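Local coordinates for hypothetical protein (PDB 2GSL), which might be a ribonuclease involved in RNA processing, an all-helical magnesium-binding member of the RNase III clan, at residues A[21-26]-A[101-106]; A[70-75]-A[110-115]. All blocks are in the same frame, centred on the assembly; numbering follows the deposited sequence.

Contact 1: A[21-26]-A[101-106]; sequences LGDAIW and ALEAII. With MG (magnesium ion), chain G.
Glu103 OE1 and Asp23 OD1 both bind the magnesium ion, each at 2.4 Å. The two oxygens lie 2.7 Å apart; the shared ion brings them together and probably offsets their repulsion. The side chains run side by side and point the same way, with carboxylate planes 64° apart. In Asp23, CG is anti to the backbone N (chi1 176°), which sets its carboxylate alongside that of Glu103. Three waters complete the modelled metal shell, and one of them donates to Glu103 OE2 over 2.8 Å. Asp23 OD2 forms a salt bridge with Arg31 of the second subunit, and Glu103 OE1 takes a weak hydrogen bond from Gln57.

Beyond the carboxylates, segments 21-26 and 101-106 cross at 83°, their axes 7.4 Å apart at closest approach. The backbones come nearest at Gly22 and Glu103, whose CA atoms are 4.3 Å apart. Here Gly22 CA faces Glu103 O in a nearly straight CA-H...O contact. Farther along, CG2 of Ile25 meets CG2 of Ile106 at 3.6 Å as the two side chains slide past each other in opposite directions. Leu102 CD1 sits over one face of the Trp26 six-membered ring in a CH-pi contact, 4.1 Å from the centroid. Ile106 CD1 comes to the ring edge at CZ3. Trp26 NE1 is hydrogen-bonded to Lys51 O.

Asp23 is probably the active-site residue. The paired carboxylates on crossed helices are consistent with an RNase III-type metal centre, set on an apolar base.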
loop_
_atom_site.group_PDB
_atom_site.type_symbol
_atom_site.label_atom_id
_atom_site.label_comp_id
_atom_site.label_asym_id
_atom_site.label_seq_id
_atom_site.Cartn_x
_atom_site.Cartn_y
_atom_site.Cartn_z
ATOM N N LEU A 21 -2.507 -7.376 -4.145
ATOM C CA LEU A 21 -2.021 -7.157 -2.804
ATOM C C LEU A 21 -0.560 -6.719 -2.910
ATOM O O LEU A 21 -0.153 -5.735 -2.293
ATOM C CB LEU A 21 -2.147 -8.457 -1.998
ATOM C CG LEU A 21 -1.415 -8.527 -0.659
ATOM C CD1 LEU A 21 -1.996 -7.503 0.290
ATOM C CD2 LEU A 21 -1.535 -9.922 -0.094
ATOM N N GLY A 22 0.215 -7.450 -3.710
ATOM C CA GLY A 22 1.623 -7.128 -3.896
ATOM C C GLY A 22 1.872 -5.681 -4.288
ATOM O O GLY A 22 2.823 -5.066 -3.824
ATOM N N ASP A 23 1.007 -5.148 -5.146
ATOM C CA ASP A 23 1.097 -3.773 -5.626
ATOM C C ASP A 23 1.063 -2.789 -4.457
ATOM O O ASP A 23 1.918 -1.900 -4.359
ATOM C CB ASP A 23 -0.061 -3.495 -6.600
ATOM C CG ASP A 23 -0.100 -2.047 -7.087
ATOM O OD1 ASP A 23 0.868 -1.619 -7.742
ATOM O OD2 ASP A 23 -1.104 -1.350 -6.820
ATOM N N ALA A 24 0.074 -2.954 -3.578
ATOM C CA ALA A 24 -0.074 -2.101 -2.401
ATOM C C ALA A 24 1.135 -2.246 -1.479
ATOM O O ALA A 24 1.601 -1.262 -0.885
ATOM C CB ALA A 24 -1.353 -2.455 -1.646
ATOM N N ILE A 25 1.651 -3.471 -1.379
ATOM C CA ILE A 25 2.804 -3.761 -0.523
ATOM C C ILE A 25 4.038 -3.047 -1.064
ATOM O O ILE A 25 4.849 -2.504 -0.300
ATOM C CB ILE A 25 3.080 -5.303 -0.458
ATOM C CG1 ILE A 25 1.876 -6.026 0.158
ATOM C CG2 ILE A 25 4.297 -5.609 0.397
ATOM C CD1 ILE A 25 1.962 -7.521 0.066
ATOM N N TRP A 26 4.174 -3.060 -2.391
ATOM C CA TRP A 26 5.307 -2.425 -3.070
ATOM C C TRP A 26 5.253 -0.921 -2.855
ATOM O O TRP A 26 6.254 -0.326 -2.440
ATOM C CB TRP A 26 5.273 -2.736 -4.572
ATOM C CG TRP A 26 6.515 -2.376 -5.301
ATOM C CD1 TRP A 26 6.701 -1.306 -6.113
ATOM C CD2 TRP A 26 7.752 -3.103 -5.303
ATOM N NE1 TRP A 26 7.982 -1.313 -6.619
ATOM C CE2 TRP A 26 8.646 -2.402 -6.127
ATOM C CE3 TRP A 26 8.193 -4.266 -4.665
ATOM C CZ2 TRP A 26 9.946 -2.843 -6.357
ATOM C CZ3 TRP A 26 9.488 -4.706 -4.891
ATOM C CH2 TRP A 26 10.351 -3.992 -5.719
ATOM N N ALA A 101 4.037 -10.488 -12.201
ATOM C CA ALA A 101 4.643 -11.656 -11.607
ATOM C C ALA A 101 5.407 -11.207 -10.366
ATOM O O ALA A 101 5.393 -11.884 -9.332
ATOM C CB ALA A 101 5.581 -12.329 -12.606
ATOM N N LEU A 102 6.074 -10.061 -10.476
ATOM C CA LEU A 102 6.832 -9.518 -9.358
ATOM C C LEU A 102 5.872 -9.148 -8.223
ATOM O O LEU A 102 6.108 -9.508 -7.071
ATOM C CB LEU A 102 7.651 -8.294 -9.811
ATOM C CG LEU A 102 8.623 -7.504 -8.906
ATOM C CD1 LEU A 102 7.847 -6.525 -8.050
ATOM C CD2 LEU A 102 9.460 -8.432 -8.075
ATOM N N GLU A 103 4.779 -8.458 -8.535
ATOM C CA GLU A 103 3.829 -8.085 -7.485
ATOM C C GLU A 103 3.102 -9.313 -6.939
ATOM O O GLU A 103 2.531 -9.276 -5.850
ATOM C CB GLU A 103 2.791 -7.077 -8.002
ATOM C CG GLU A 103 3.378 -5.814 -8.578
ATOM C CD GLU A 103 2.346 -4.742 -8.838
ATOM O OE1 GLU A 103 2.577 -3.596 -8.381
ATOM O OE2 GLU A 103 1.310 -5.020 -9.497
ATOM N N ALA A 104 3.121 -10.398 -7.701
ATOM C CA ALA A 104 2.461 -11.617 -7.284
ATOM C C ALA A 104 3.337 -12.284 -6.241
ATOM O O ALA A 104 2.855 -12.742 -5.208
ATOM C CB ALA A 104 2.258 -12.536 -8.477
ATOM N N ILE A 105 4.633 -12.337 -6.518
ATOM C CA ILE A 105 5.579 -12.929 -5.584
ATOM C C ILE A 105 5.600 -12.115 -4.286
ATOM O O ILE A 105 5.506 -12.680 -3.203
ATOM C CB ILE A 105 6.987 -12.970 -6.176
ATOM C CG1 ILE A 105 7.006 -13.931 -7.361
ATOM C CG2 ILE A 105 7.982 -13.388 -5.110
ATOM C CD1 ILE A 105 8.284 -13.884 -8.159
ATOM N N ILE A 106 5.713 -10.794 -4.400
ATOM C CA ILE A 106 5.724 -9.937 -3.225
ATOM C C ILE A 106 4.439 -10.198 -2.439
ATOM O O ILE A 106 4.468 -10.373 -1.223
ATOM C CB ILE A 106 5.810 -8.395 -3.599
ATOM C CG1 ILE A 106 7.157 -8.060 -4.241
ATOM C CG2 ILE A 106 5.710 -7.529 -2.340
ATOM C CD1 ILE A 106 8.329 -8.107 -3.261
HETATM MG MG MG G . 1.748 -2.050 -9.938
HETATM O O HOH W 1 -0.329 -2.941 -10.288
HETATM O O HOH W 2 3.224 -0.567 -8.851
HETATM O O HOH W 3 0.571 -0.133 -10.615
#

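Contact 2: A[70-75]-A[110-115]; sequences EEFKVI and YLLKKE
Helix 70-80 faces the end of helix 93-111 with the backbones well apart: the nearest CA atoms, those of Phe72 and Leu112, are separated by 11.0 Å. Leu112 is the first residue to leave helical geometry. Lys113, with positive phi, is the C-prime residue of a Schellman motif, in which Lys114 N turns back to Met109 O and a weak bond runs from Lys113 N to Tyr110 O. The chain turns there, and both Leu112 and Lys114 direct their CB atoms at helix 70-80.

Contact is made by side-chain ends. Leu112 and Glu71 reach toward each other tip to tip. The Leu112 CD1 methyl lies against the Glu71 carboxylate, 3.4 Å from OE2 and 3.6 Å from OE1. Glu71 gets there with CG anti to the backbone N (chi1 167°) and an extended chain. Its OE2 also has a long, weak ion pair with Lys8.

CZ of Phe72 meets Lys114 CD at 3.4 Å, the two side chains crossing obliquely. That methylene lies at the ring edge, close to the ring plane. Leu112 CD1 also comes within 4.4 Å of Phe72 CE2. Phe72 packs as well on Met109, earlier in the partner helix 93-111.

The charged groups of Glu71 and Lys114 stay apart, with OE1 5.3 Å from NZ. Any attraction between them is therefore probably modest. A leucine methyl against a carboxylate and a lysine methylene at a phenyl edge imply weak van der Waals contact, without a polar bond between the segments.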
loop_
_atom_site.group_PDB
_atom_site.type_symbol
_atom_site.label_atom_id
_atom_site.label_comp_id
_atom_site.label_asym_id
_atom_site.label_seq_id
_atom_site.Cartn_x
_atom_site.Cartn_y
_atom_site.Cartn_z
ATOM N N GLU A 70 11.971 -22.192 -4.864
ATOM C CA GLU A 70 11.098 -22.883 -5.809
ATOM C C GLU A 70 9.646 -22.412 -5.752
ATOM O O GLU A 70 9.055 -22.049 -6.777
ATOM C CB GLU A 70 11.150 -24.393 -5.545
ATOM C CG GLU A 70 12.179 -25.138 -6.375
ATOM C CD GLU A 70 11.798 -25.186 -7.846
ATOM O OE1 GLU A 70 12.607 -25.690 -8.660
ATOM O OE2 GLU A 70 10.683 -24.721 -8.185
ATOM N N GLU A 71 9.077 -22.435 -4.550
ATOM C CA GLU A 71 7.688 -22.031 -4.325
ATOM C C GLU A 71 7.327 -20.695 -4.983
ATOM O O GLU A 71 6.217 -20.517 -5.494
ATOM C CB GLU A 71 7.418 -21.963 -2.818
ATOM C CG GLU A 71 6.132 -21.256 -2.413
ATOM C CD GLU A 71 5.932 -21.248 -0.903
ATOM O OE1 GLU A 71 6.895 -20.913 -0.163
ATOM O OE2 GLU A 71 4.806 -21.568 -0.456
ATOM N N PHE A 72 8.275 -19.765 -4.970
ATOM C CA PHE A 72 8.066 -18.450 -5.544
ATOM C C PHE A 72 8.250 -18.440 -7.046
ATOM O O PHE A 72 7.498 -17.786 -7.768
ATOM C CB PHE A 72 9.014 -17.454 -4.884
ATOM C CG PHE A 72 8.752 -17.273 -3.429
ATOM C CD1 PHE A 72 9.750 -17.497 -2.493
ATOM C CD2 PHE A 72 7.479 -16.931 -2.987
ATOM C CE1 PHE A 72 9.475 -17.386 -1.129
ATOM C CE2 PHE A 72 7.193 -16.819 -1.636
ATOM C CZ PHE A 72 8.186 -17.045 -0.704
ATOM N N LYS A 73 9.257 -19.163 -7.516
ATOM C CA LYS A 73 9.523 -19.235 -8.943
ATOM C C LYS A 73 8.255 -19.672 -9.685
ATOM O O LYS A 73 7.958 -19.172 -10.775
ATOM C CB LYS A 73 10.657 -20.225 -9.219
ATOM C CG LYS A 73 12.008 -19.844 -8.629
ATOM C CD LYS A 73 13.108 -20.738 -9.192
ATOM C CE LYS A 73 14.486 -20.098 -9.044
ATOM N NZ LYS A 73 15.562 -20.869 -9.760
ATOM N N VAL A 74 7.512 -20.602 -9.077
ATOM C CA VAL A 74 6.264 -21.126 -9.636
ATOM C C VAL A 74 5.240 -19.998 -9.765
ATOM O O VAL A 74 4.698 -19.749 -10.851
ATOM C CB VAL A 74 5.671 -22.263 -8.726
ATOM C CG1 VAL A 74 4.354 -22.789 -9.301
ATOM C CG2 VAL A 74 6.664 -23.415 -8.607
ATOM N N ILE A 75 4.983 -19.323 -8.646
ATOM C CA ILE A 75 4.034 -18.217 -8.604
ATOM C C ILE A 75 4.401 -17.179 -9.653
ATOM O O ILE A 75 3.549 -16.719 -10.419
ATOM C CB ILE A 75 4.025 -17.559 -7.217
ATOM C CG1 ILE A 75 3.568 -18.582 -6.185
ATOM C CG2 ILE A 75 3.120 -16.335 -7.218
ATOM C CD1 ILE A 75 3.488 -18.044 -4.792
ATOM N N TYR A 110 4.271 -11.966 1.571
ATOM C CA TYR A 110 3.581 -11.325 2.672
ATOM C C TYR A 110 2.616 -12.317 3.341
ATOM O O TYR A 110 2.762 -12.637 4.520
ATOM C CB TYR A 110 2.828 -10.119 2.140
ATOM C CG TYR A 110 2.324 -9.198 3.204
ATOM C CD1 TYR A 110 3.116 -8.183 3.705
ATOM C CD2 TYR A 110 1.028 -9.316 3.674
ATOM C CE1 TYR A 110 2.619 -7.299 4.642
ATOM C CE2 TYR A 110 0.522 -8.448 4.604
ATOM C CZ TYR A 110 1.314 -7.439 5.084
ATOM O OH TYR A 110 0.768 -6.549 5.977
ATOM N N LEU A 111 1.636 -12.805 2.583
ATOM C CA LEU A 111 0.665 -13.769 3.098
ATOM C C LEU A 111 1.321 -14.962 3.810
ATOM O O LEU A 111 0.697 -15.607 4.652
ATOM C CB LEU A 111 -0.229 -14.269 1.963
ATOM C CG LEU A 111 -1.282 -13.266 1.525
ATOM C CD1 LEU A 111 -2.065 -13.795 0.337
ATOM C CD2 LEU A 111 -2.203 -12.999 2.677
ATOM N N LEU A 112 2.572 -15.257 3.468
ATOM C CA LEU A 112 3.289 -16.357 4.101
ATOM C C LEU A 112 4.203 -15.844 5.194
ATOM O O LEU A 112 5.234 -16.450 5.478
ATOM C CB LEU A 112 4.141 -17.123 3.093
ATOM C CG LEU A 112 3.388 -18.003 2.112
ATOM C CD1 LEU A 112 4.375 -18.675 1.185
ATOM C CD2 LEU A 112 2.572 -19.020 2.881
ATOM N N LYS A 113 3.836 -14.722 5.800
ATOM C CA LYS A 113 4.647 -14.147 6.867
ATOM C C LYS A 113 6.139 -14.047 6.525
ATOM O O LYS A 113 6.970 -13.881 7.418
ATOM C CB LYS A 113 4.478 -14.962 8.156
ATOM C CG LYS A 113 3.339 -14.504 9.061
ATOM C CD LYS A 113 1.985 -14.684 8.412
ATOM C CE LYS A 113 0.857 -14.295 9.367
ATOM N NZ LYS A 113 0.905 -12.850 9.759
ATOM N N LYS A 114 6.476 -14.146 5.240
ATOM C CA LYS A 114 7.867 -14.051 4.812
ATOM C C LYS A 114 8.280 -12.601 4.524
ATOM O O LYS A 114 8.982 -12.318 3.549
ATOM C CB LYS A 114 8.096 -14.935 3.584
ATOM C CG LYS A 114 8.271 -16.412 3.930
ATOM C CD LYS A 114 8.328 -17.290 2.685
ATOM C CE LYS A 114 8.791 -18.703 3.016
ATOM N NZ LYS A 114 10.223 -18.723 3.398
ATOM N N GLU A 115 7.854 -11.694 5.398
ATOM C CA GLU A 115 8.156 -10.278 5.256
ATOM C C GLU A 115 9.661 -10.015 5.272
ATOM O O GLU A 115 10.114 -8.925 4.920
ATOM C CB GLU A 115 7.458 -9.470 6.367
ATOM C CG GLU A 115 6.388 -8.466 5.881
ATOM C CD GLU A 115 6.956 -7.064 5.609
ATOM O OE1 GLU A 115 7.439 -6.419 6.567
ATOM O OE2 GLU A 115 6.920 -6.606 4.443
#

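The two contacts share helix 93-111 and lie about 11 Å apart between centres. Along the chain their segments alternate: 21-26, 70-75, 101-106, 110-115. Contact 1 is near the centre of the chain, where helix 15-34 crosses the middle of helix 93-111. Contact 2 is farther out, where helix 70-80 meets the turn that ends helix 93-111. They also touch directly. Ile25 CD1 packs on Tyr110 CB at 3.4 Å, and Ala104 CB on Ile75 CG2 at 4.1 Å. Helix 93-111 thus carries the metal ligand Glu103 near its middle and reaches contact 2 at its C-terminal end, packing with helices 15-34 and 70-80 inside one ribonuclease III domain.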